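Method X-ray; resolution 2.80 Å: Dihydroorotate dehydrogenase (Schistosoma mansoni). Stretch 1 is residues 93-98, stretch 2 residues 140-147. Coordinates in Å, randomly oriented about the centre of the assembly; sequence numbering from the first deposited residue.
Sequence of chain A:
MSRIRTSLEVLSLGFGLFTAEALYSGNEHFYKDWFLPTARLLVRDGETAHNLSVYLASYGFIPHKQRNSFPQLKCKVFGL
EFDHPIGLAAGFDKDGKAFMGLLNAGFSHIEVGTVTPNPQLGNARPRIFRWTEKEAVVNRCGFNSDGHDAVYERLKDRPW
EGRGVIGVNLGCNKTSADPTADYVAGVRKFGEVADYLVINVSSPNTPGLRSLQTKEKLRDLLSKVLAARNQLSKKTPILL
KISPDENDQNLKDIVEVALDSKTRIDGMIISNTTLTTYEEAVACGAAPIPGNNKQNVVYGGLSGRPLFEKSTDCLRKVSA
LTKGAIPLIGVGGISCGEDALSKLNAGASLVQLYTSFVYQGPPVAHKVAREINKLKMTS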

# COMPACT_ATOMS: atom_id res chain seq x y z
N ASP A 93 -6.31 6.11 -1.35
CA ASP A 93 -6.46 7.22 -2.29
C ASP A 93 -6.05 6.72 -3.68
O ASP A 93 -5.00 7.05 -4.22
CB ASP A 93 -5.63 8.41 -1.85
CG ASP A 93 -6.00 9.68 -2.58
OD1 ASP A 93 -7.03 9.68 -3.29
OD2 ASP A 93 -5.27 10.68 -2.44
N LYS A 94 -6.94 5.90 -4.26
CA LYS A 94 -6.65 5.28 -5.55
C LYS A 94 -6.52 6.32 -6.66
O LYS A 94 -5.77 6.11 -7.62
CB LYS A 94 -7.76 4.29 -5.91
CG LYS A 94 -7.88 3.10 -4.98
CD LYS A 94 -9.13 2.29 -5.30
CE LYS A 94 -9.20 1.01 -4.49
NZ LYS A 94 -8.08 0.08 -4.81
N ASP A 95 -7.23 7.44 -6.55
CA ASP A 95 -7.31 8.42 -7.62
C ASP A 95 -6.67 9.75 -7.26
O ASP A 95 -6.77 10.71 -8.03
CB ASP A 95 -8.78 8.64 -8.01
CG ASP A 95 -9.51 7.33 -8.26
OD1 ASP A 95 -8.90 6.41 -8.85
OD2 ASP A 95 -10.69 7.23 -7.86
N GLY A 96 -6.00 9.84 -6.11
CA GLY A 96 -5.35 11.08 -5.71
C GLY A 96 -6.31 12.21 -5.42
O GLY A 96 -6.01 13.37 -5.73
N LYS A 97 -7.47 11.90 -4.84
CA LYS A 97 -8.48 12.91 -4.56
C LYS A 97 -8.37 13.50 -3.16
O LYS A 97 -8.91 14.59 -2.92
CB LYS A 97 -9.88 12.32 -4.74
CG LYS A 97 -10.16 11.79 -6.13
CD LYS A 97 -11.55 11.17 -6.21
CE LYS A 97 -11.85 10.67 -7.61
NZ LYS A 97 -13.18 10.02 -7.69
N ALA A 98 -7.69 12.82 -2.23
CA ALA A 98 -7.67 13.28 -0.84
C ALA A 98 -6.31 13.13 -0.17
O ALA A 98 -6.25 13.02 1.06
CB ALA A 98 -8.73 12.52 -0.02
N ARG A 140 -11.39 -7.72 -2.87
CA ARG A 140 -11.06 -8.20 -4.21
C ARG A 140 -11.46 -7.12 -5.22
O ARG A 140 -12.23 -7.34 -6.15
CB ARG A 140 -11.75 -9.53 -4.51
CG ARG A 140 -13.24 -9.56 -4.19
CD ARG A 140 -13.89 -10.81 -4.78
NE ARG A 140 -15.33 -10.86 -4.49
CZ ARG A 140 -15.87 -11.56 -3.50
NH1 ARG A 140 -15.10 -12.28 -2.69
NH2 ARG A 140 -17.18 -11.55 -3.32
N CYS A 141 -10.91 -5.91 -5.02
CA CYS A 141 -11.30 -4.77 -5.84
C CYS A 141 -10.92 -4.99 -7.30
O CYS A 141 -11.76 -4.83 -8.20
CB CYS A 141 -10.66 -3.49 -5.30
SG CYS A 141 -11.11 -3.09 -3.60
N GLY A 142 -9.67 -5.34 -7.56
CA GLY A 142 -9.23 -5.62 -8.91
C GLY A 142 -8.79 -4.39 -9.69
O GLY A 142 -9.06 -4.28 -10.89
N PHE A 143 -8.12 -3.46 -9.00
CA PHE A 143 -7.54 -2.26 -9.62
C PHE A 143 -8.62 -1.43 -10.32
O PHE A 143 -8.73 -1.39 -11.55
CB PHE A 143 -6.42 -2.63 -10.59
CG PHE A 143 -5.20 -3.21 -9.93
CD1 PHE A 143 -4.22 -3.83 -10.69
CD2 PHE A 143 -5.03 -3.14 -8.56
CE1 PHE A 143 -3.09 -4.37 -10.10
CE2 PHE A 143 -3.91 -3.68 -7.96
CZ PHE A 143 -2.94 -4.29 -8.73
N ASN A 144 -9.42 -0.75 -9.50
CA ASN A 144 -10.40 0.21 -9.99
C ASN A 144 -9.76 1.60 -9.94
O ASN A 144 -9.56 2.16 -8.86
CB ASN A 144 -11.69 0.15 -9.17
CG ASN A 144 -11.44 0.22 -7.67
OD1 ASN A 144 -10.50 -0.38 -7.16
ND2 ASN A 144 -12.28 0.97 -6.96
N SER A 145 -9.43 2.14 -11.11
CA SER A 145 -8.70 3.39 -11.20
C SER A 145 -9.34 4.28 -12.25
O SER A 145 -10.07 3.82 -13.13
CB SER A 145 -7.22 3.16 -11.53
OG SER A 145 -6.48 4.37 -11.45
N ASP A 146 -9.06 5.58 -12.14
CA ASP A 146 -9.56 6.57 -13.08
C ASP A 146 -8.64 6.79 -14.28
O ASP A 146 -8.93 7.65 -15.12
CB ASP A 146 -9.78 7.91 -12.37
CG ASP A 146 -10.92 7.86 -11.36
OD1 ASP A 146 -11.55 6.78 -11.23
OD2 ASP A 146 -11.19 8.89 -10.71
N GLY A 147 -7.56 6.03 -14.38
CA GLY A 147 -6.63 6.15 -15.49
C GLY A 147 -5.46 7.07 -15.17
O GLY A 147 -5.43 7.78 -14.16

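Neither stretch is built on regular secondary structure where they meet. Two irregular segments, 47 or more residues apart in sequence, run past each other with end-to-end directions 45° apart and bury 281 Å² in total. Their backbones come nearest where the CA atoms of Asp-95 and Asp-146 lie 6.2 Å apart and those of Lys-94 and Ser-145 6.3 Å apart, close enough for short side chains to reach across. Three glycines lie in these stretches. Gly-96 has a positive phi of 67°, and at Gly-142 and Gly-147 a CB would be jammed against the carbonyl O of the preceding residue, so the backbone itself calls for glycine at these two positions.

Within the first stretch, Asp-93 makes the side-chain hydrogen bonds, though it does not touch the second. Its carboxylate turns back on the chain: Lys-97 N donates to Asp-93 OD1 at 2.7 Å, and Ala-98 N donates to Asp-93 OD2 at 3.2 Å. One acidic side chain thus gathers the backbone amides just ahead of the helix, for which Ala-98 is the N-cap residue, while Lys-94 and Asp-95, inside the loop, point their CA-to-CB bonds toward the partner.

Lys-94 has the most area covered by the other stretch, 80 Å². With chi2 and chi3 both t, Lys-94 extends along the second stretch and sets its CE 3.3 Å from Asn-144 OD1; chi4, at m, then leaves Lys-94 NZ 4.4 Å from Cys-141 CB. Asn-144 starts sideways, yet its p rotamer brings its amide end nearer to meet the lysine.

At the other end, charge dominates. Asp-95 OD1 accepts a weak hydrogen bond from Asp-146 N, 3.4 Å away with an N-H...O angle of 134°, the sole hydrogen bond identified across the contact; the same OD1 lies 3.8 Å from Ser-145 CA. Its other oxygen pays a price: Asp-95 OD2 sits 3.3 Å from Asp-146 OD2, two like-charged acceptors with no hydrogen bond between them. Lys-97 offsets this repulsion. Its CA-to-CB bond points sideways, but the fully extended remainder of the chain carries Lys-97 NZ to 3.7 Å from Asp-95 OD2 and 3.8 Å from Asp-146 OD2, two long salt bridges from one ammonium. Asp-146 OD2 is also hydrogen-bonded elsewhere in the structure.

The rule to read here is that two carboxylates can face each other closely when a long, exposed lysine reaches both and a backbone amide engages one of them. The lengths of these bonds argue for electrostatic compensation rather than tight, directional pairing.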